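PDB 3H5T: transcriptional regulator, LacI family, which activates, in an inositol-dependent way, transcription of the inositol phosphate synthase gene ino1 by binding a palindromic promoter motif, and so takes part in regulating cell wall biogenesis. Local coordinates for residues Ala202-Val208 with Ile244-Trp248; Gln221-Val225 with Cys274-Ala278. All blocks are in the same frame, centred on the assembly; numbering follows the deposited sequence.

Contact 1 of 2, residues Ala202-Val208 with Ile244-Trp248; sequences ANNDGEV and IMECW
The N203 CA packs over one face of the W248 indole: it sits 3.5 Å from the centroid of the W248 five-membered ring, 15° off the ring normal, a CH-pi contact. The N203 amide crosses the same indole obliquely, its plane 39° from the ring, with ND2 3.7 Å from CE3 of W248. What places the indole there is a CG anti to the backbone N of W248 (chi1 -155°); its NE1 then donates to D200 O, and R198 adds a cation-pi contact. Next to it, D205 OD1 accepts the backbone N of W248 at 3.0 Å, met nearly along the C-O axis. This is an antiparallel pairing at the edge of the five-stranded sheet, the short strand 206-207 running along 244-247. G206 and E246 form its hydrogen-bonded pair, bonded both ways at 2.9 Å between N and O of the two residues. M245 sits opposite E207, and its side chain turns to the face covered by helix 252-265. On the other face E246 extends alongside N204 and V208, and its carboxylate is held by R212 and the backbone N of L199. V208 CG2 lies 3.5 Å from OE1 of E246, the two side chains crossing at about a right angle, while V208 CB packs on I244 CG2 at 3.8 Å.

Contact 2 of 2, residues Gln221-Val225 with Cys274-Ala278; sequences QRDRV and CTVDA
In the periplasmic-binding-protein fold of LacI-type regulators, loops at the ends of the parallel strands lead into the helices of each subdomain, and this contact sets one such loop, between strand 271-274 and helix 277-289, against the first turn of helix 221-235. T275 is the loop residue that reaches the helix. Its CG2, anti to the backbone N (chi1 -75° for OG1), points at the helix, where the aliphatic part of R224 meets it. R224 runs extended from CG to NE alongside the threonine, with its CD 3.8 Å from CG2 of T275, and this straight chain carries the guanidinium past the methyl to the backbone of the loop. There R224 NH1 donates to T275 O at 3.2 Å, almost head-on to the carbonyl; the N-H...O angle of 141° is bent, and the oxygen lies 23° out of the guanidinium plane. The same guanidinium has further partners: NE bonds N173 OD1, and F303 makes a cation-pi contact with it. The bonds from NH1 and NE restrain the turn of the group, and the carbonyl and amide oxygens they meet probably stabilise its positive charge. V276, at the N-cap position of helix 277-289, adds a methyl at the guanidinium edge. The polar end of Q221 is turned to the backbone N of I197, and the hydroxyl of T275 bonds S196 OG, so strand 192-197 ties down both sides of the contact. V225 closes the group beside that hydroxyl, its CG2 resting 4.0 Å from OG1 of T275.

In the fold
Contacts 1 and 2 lie in the same subdomain of the periplasmic-binding-protein-like domain of the LacI family, their centres about 13 Å apart. Their segments alternate along the chain: 202-208, then 221-225, then 244-248, then 274-278, and helices 210-214 and 221-235 lie between the two strands of contact 1. Both rest on one five-stranded sheet. Contact 1 is at its border, where strand 206-207 joins 244-247; contact 2 lies further in, where strand 271-274 ends, with strand 192-197 between them. They also meet directly, I244 CD1 packing 4.0 Å from V225 CG1. Helix 221-235 therefore packs against strand 244-247, next to the edge strand, and against the T275 loop after the more central strand 271-274.

Contact 1 of 2, residues Ala202-Val208 with Ile244-Trp248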
loop_
_atom_site.group_PDB
_atom_site.type_symbol
_atom_site.label_atom_id
_atom_site.label_comp_id
_atom_site.label_asym_id
_atom_site.label_seq_id
_atom_site.Cartn_x
_atom_site.Cartn_y
_atom_site.Cartn_z
ATOM N N ALA A 202 8.687 13.935 -14.001
ATOM C CA ALA A 202 8.262 14.395 -15.315
ATOM C C ALA A 202 7.152 13.489 -15.822
ATOM O O ALA A 202 7.364 12.292 -16.030
ATOM C CB ALA A 202 9.441 14.396 -16.296
ATOM N N ASN A 203 5.973 14.069 -16.008
ATOM C CA ASN A 203 4.809 13.337 -16.488
ATOM C C ASN A 203 5.104 12.505 -17.726
ATOM O O ASN A 203 5.857 12.923 -18.604
ATOM C CB ASN A 203 3.671 14.313 -16.793
ATOM C CG ASN A 203 2.498 13.644 -17.495
ATOM O OD1 ASN A 203 2.608 13.201 -18.639
ATOM N ND2 ASN A 203 1.366 13.564 -16.804
ATOM N N ASN A 204 4.513 11.317 -17.783
ATOM C CA ASN A 204 4.680 10.420 -18.915
ATOM C C ASN A 204 3.616 9.338 -18.951
ATOM O O ASN A 204 3.450 8.582 -17.994
ATOM C CB ASN A 204 6.058 9.768 -18.900
ATOM C CG ASN A 204 6.228 8.731 -20.009
ATOM O OD1 ASN A 204 5.943 7.543 -19.820
ATOM N ND2 ASN A 204 6.685 9.179 -21.172
ATOM N N ASP A 205 2.887 9.285 -20.062
ATOM C CA ASP A 205 1.849 8.282 -20.265
ATOM C C ASP A 205 2.273 7.506 -21.498
ATOM O O ASP A 205 2.876 8.079 -22.411
ATOM C CB ASP A 205 0.475 8.924 -20.527
ATOM C CG ASP A 205 -0.166 9.480 -19.270
ATOM O OD1 ASP A 205 0.051 8.892 -18.198
ATOM O OD2 ASP A 205 -0.902 10.487 -19.353
ATOM N N GLY A 206 1.966 6.209 -21.521
ATOM C CA GLY A 206 2.321 5.392 -22.662
ATOM C C GLY A 206 3.710 4.786 -22.622
ATOM O O GLY A 206 4.237 4.460 -21.554
ATOM N N GLU A 207 4.307 4.631 -23.801
ATOM C CA GLU A 207 5.634 4.042 -23.920
ATOM C C GLU A 207 6.638 4.587 -22.913
ATOM O O GLU A 207 6.712 5.791 -22.686
ATOM C CB GLU A 207 6.186 4.254 -25.331
ATOM C CG GLU A 207 7.649 3.856 -25.489
ATOM C CD GLU A 207 8.196 4.188 -26.858
ATOM O OE1 GLU A 207 7.871 5.278 -27.378
ATOM O OE2 GLU A 207 8.966 3.370 -27.407
ATOM N N VAL A 208 7.400 3.682 -22.307
ATOM C CA VAL A 208 8.442 4.053 -21.357
ATOM C C VAL A 208 9.784 3.751 -22.035
ATOM O O VAL A 208 10.039 2.623 -22.455
ATOM C CB VAL A 208 8.356 3.230 -20.042
ATOM C CG1 VAL A 208 9.536 3.566 -19.143
ATOM C CG2 VAL A 208 7.050 3.526 -19.321
ATOM N N ILE A 244 7.032 -1.612 -22.538
ATOM C CA ILE A 244 6.714 -1.146 -21.193
ATOM C C ILE A 244 5.928 0.162 -21.218
ATOM O O ILE A 244 6.456 1.195 -21.614
ATOM C CB ILE A 244 8.013 -0.929 -20.377
ATOM C CG1 ILE A 244 8.747 -2.263 -20.215
ATOM C CG2 ILE A 244 7.692 -0.317 -19.016
ATOM C CD1 ILE A 244 10.123 -2.139 -19.601
ATOM N N MET A 245 4.668 0.122 -20.798
ATOM C CA MET A 245 3.857 1.333 -20.769
ATOM C C MET A 245 3.514 1.756 -19.343
ATOM O O MET A 245 3.485 0.936 -18.426
ATOM C CB MET A 245 2.581 1.149 -21.596
ATOM C CG MET A 245 2.858 1.003 -23.094
ATOM S SD MET A 245 1.559 1.676 -24.125
ATOM C CE MET A 245 2.321 1.499 -25.720
ATOM N N GLU A 246 3.250 3.047 -19.168
ATOM C CA GLU A 246 2.943 3.595 -17.856
ATOM C C GLU A 246 1.818 4.624 -17.863
ATOM O O GLU A 246 1.484 5.191 -18.901
ATOM C CB GLU A 246 4.218 4.229 -17.272
ATOM C CG GLU A 246 4.080 5.663 -16.753
ATOM C CD GLU A 246 5.410 6.270 -16.315
ATOM O OE1 GLU A 246 6.415 6.096 -17.034
ATOM O OE2 GLU A 246 5.451 6.935 -15.261
ATOM N N CYS A 247 1.215 4.830 -16.694
ATOM C CA CYS A 247 0.186 5.842 -16.532
ATOM C C CYS A 247 0.620 6.654 -15.319
ATOM O O CYS A 247 0.674 6.154 -14.192
ATOM C CB CYS A 247 -1.216 5.226 -16.351
ATOM S SG CYS A 247 -1.479 4.034 -15.031
ATOM N N TRP A 248 0.978 7.906 -15.568
ATOM C CA TRP A 248 1.452 8.790 -14.513
ATOM C C TRP A 248 0.468 8.888 -13.347
ATOM O O TRP A 248 0.867 8.886 -12.181
ATOM C CB TRP A 248 1.719 10.170 -15.096
ATOM C CG TRP A 248 2.707 10.951 -14.318
ATOM C CD1 TRP A 248 4.047 10.732 -14.251
ATOM C CD2 TRP A 248 2.442 12.097 -13.507
ATOM N NE1 TRP A 248 4.640 11.677 -13.450
ATOM C CE2 TRP A 248 3.675 12.527 -12.978
ATOM C CE3 TRP A 248 1.276 12.803 -13.173
ATOM C CZ2 TRP A 248 3.784 13.638 -12.131
ATOM C CZ3 TRP A 248 1.383 13.908 -12.329
ATOM C CH2 TRP A 248 2.632 14.312 -11.818
HETATM O O HOH W 1 8.609 0.201 -24.066
#

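Contact 2 of 2, residues Gln221-Val225 with Cys274-Ala278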
loop_
_atom_site.group_PDB
_atom_site.type_symbol
_atom_site.label_atom_id
_atom_site.label_comp_id
_atom_site.label_asym_id
_atom_site.label_seq_id
_atom_site.Cartn_x
_atom_site.Cartn_y
_atom_site.Cartn_z
ATOM N N GLN A 221 8.464 0.826 -8.483
ATOM C CA GLN A 221 8.079 0.698 -9.879
ATOM C C GLN A 221 9.304 0.242 -10.652
ATOM O O GLN A 221 9.282 -0.784 -11.316
ATOM C CB GLN A 221 7.605 2.035 -10.428
ATOM C CG GLN A 221 6.348 2.529 -9.776
ATOM C CD GLN A 221 5.296 1.463 -9.740
ATOM O OE1 GLN A 221 4.881 0.964 -10.780
ATOM N NE2 GLN A 221 4.862 1.092 -8.538
ATOM N N ARG A 222 10.377 1.017 -10.548
ATOM C CA ARG A 222 11.629 0.710 -11.215
ATOM C C ARG A 222 12.120 -0.674 -10.819
ATOM O O ARG A 222 12.484 -1.476 -11.665
ATOM C CB ARG A 222 12.690 1.745 -10.838
ATOM C CG ARG A 222 14.052 1.520 -11.485
ATOM C CD ARG A 222 15.104 2.391 -10.826
ATOM N NE ARG A 222 15.330 1.995 -9.440
ATOM C CZ ARG A 222 16.005 2.714 -8.548
ATOM N NH1 ARG A 222 16.531 3.885 -8.883
ATOM N NH2 ARG A 222 16.158 2.257 -7.316
ATOM N N ASP A 223 12.112 -0.962 -9.527
ATOM C CA ASP A 223 12.584 -2.245 -9.053
ATOM C C ASP A 223 11.689 -3.430 -9.385
ATOM O O ASP A 223 12.188 -4.548 -9.549
ATOM C CB ASP A 223 12.848 -2.172 -7.552
ATOM C CG ASP A 223 14.064 -1.328 -7.224
ATOM O OD1 ASP A 223 14.673 -0.775 -8.170
ATOM O OD2 ASP A 223 14.416 -1.217 -6.031
ATOM N N ARG A 224 10.379 -3.217 -9.480
ATOM C CA ARG A 224 9.497 -4.333 -9.819
ATOM C C ARG A 224 9.620 -4.619 -11.313
ATOM O O ARG A 224 9.465 -5.763 -11.758
ATOM C CB ARG A 224 8.042 -4.033 -9.434
ATOM C CG ARG A 224 7.778 -4.148 -7.930
ATOM C CD ARG A 224 6.336 -3.809 -7.548
ATOM N NE ARG A 224 6.227 -3.653 -6.098
ATOM C CZ ARG A 224 5.236 -3.034 -5.460
ATOM N NH1 ARG A 224 4.230 -2.501 -6.134
ATOM N NH2 ARG A 224 5.280 -2.911 -4.138
ATOM N N VAL A 225 9.915 -3.571 -12.082
ATOM C CA VAL A 225 10.096 -3.707 -13.518
ATOM C C VAL A 225 11.411 -4.462 -13.750
ATOM O O VAL A 225 11.469 -5.397 -14.544
ATOM C CB VAL A 225 10.159 -2.321 -14.209
ATOM C CG1 VAL A 225 10.577 -2.475 -15.656
ATOM C CG2 VAL A 225 8.800 -1.640 -14.140
ATOM N N CYS A 274 1.816 -6.810 -14.566
ATOM C CA CYS A 274 1.566 -5.510 -13.962
ATOM C C CYS A 274 2.347 -5.318 -12.673
ATOM O O CYS A 274 2.566 -6.256 -11.913
ATOM C CB CYS A 274 0.080 -5.346 -13.656
ATOM S SG CYS A 274 -0.957 -5.414 -15.089
ATOM N N THR A 275 2.733 -4.078 -12.426
ATOM C CA THR A 275 3.482 -3.701 -11.246
ATOM C C THR A 275 2.554 -3.517 -10.041
ATOM O O THR A 275 3.002 -3.529 -8.884
ATOM C CB THR A 275 4.241 -2.394 -11.518
ATOM O OG1 THR A 275 5.370 -2.672 -12.358
ATOM C CG2 THR A 275 4.704 -1.758 -10.235
ATOM N N VAL A 276 1.262 -3.362 -10.317
ATOM C CA VAL A 276 0.280 -3.158 -9.259
ATOM C C VAL A 276 -1.093 -3.727 -9.664
ATOM O O VAL A 276 -1.490 -3.595 -10.819
ATOM C CB VAL A 276 0.189 -1.635 -8.935
ATOM C CG1 VAL A 276 -1.206 -1.095 -9.216
ATOM C CG2 VAL A 276 0.596 -1.398 -7.508
ATOM N N ASP A 277 -1.803 -4.361 -8.725
ATOM C CA ASP A 277 -3.119 -4.954 -9.017
ATOM C C ASP A 277 -4.049 -4.030 -9.799
ATOM O O ASP A 277 -4.763 -4.480 -10.699
ATOM C CB ASP A 277 -3.850 -5.367 -7.733
ATOM C CG ASP A 277 -3.320 -6.654 -7.129
ATOM O OD1 ASP A 277 -2.478 -7.328 -7.761
ATOM O OD2 ASP A 277 -3.766 -6.992 -6.010
ATOM N N ALA A 278 -4.054 -2.749 -9.442
ATOM C CA ALA A 278 -4.911 -1.776 -10.109
ATOM C C ALA A 278 -4.756 -1.870 -11.615
ATOM O O ALA A 278 -5.746 -1.860 -12.350
ATOM C CB ALA A 278 -4.574 -0.368 -9.644
#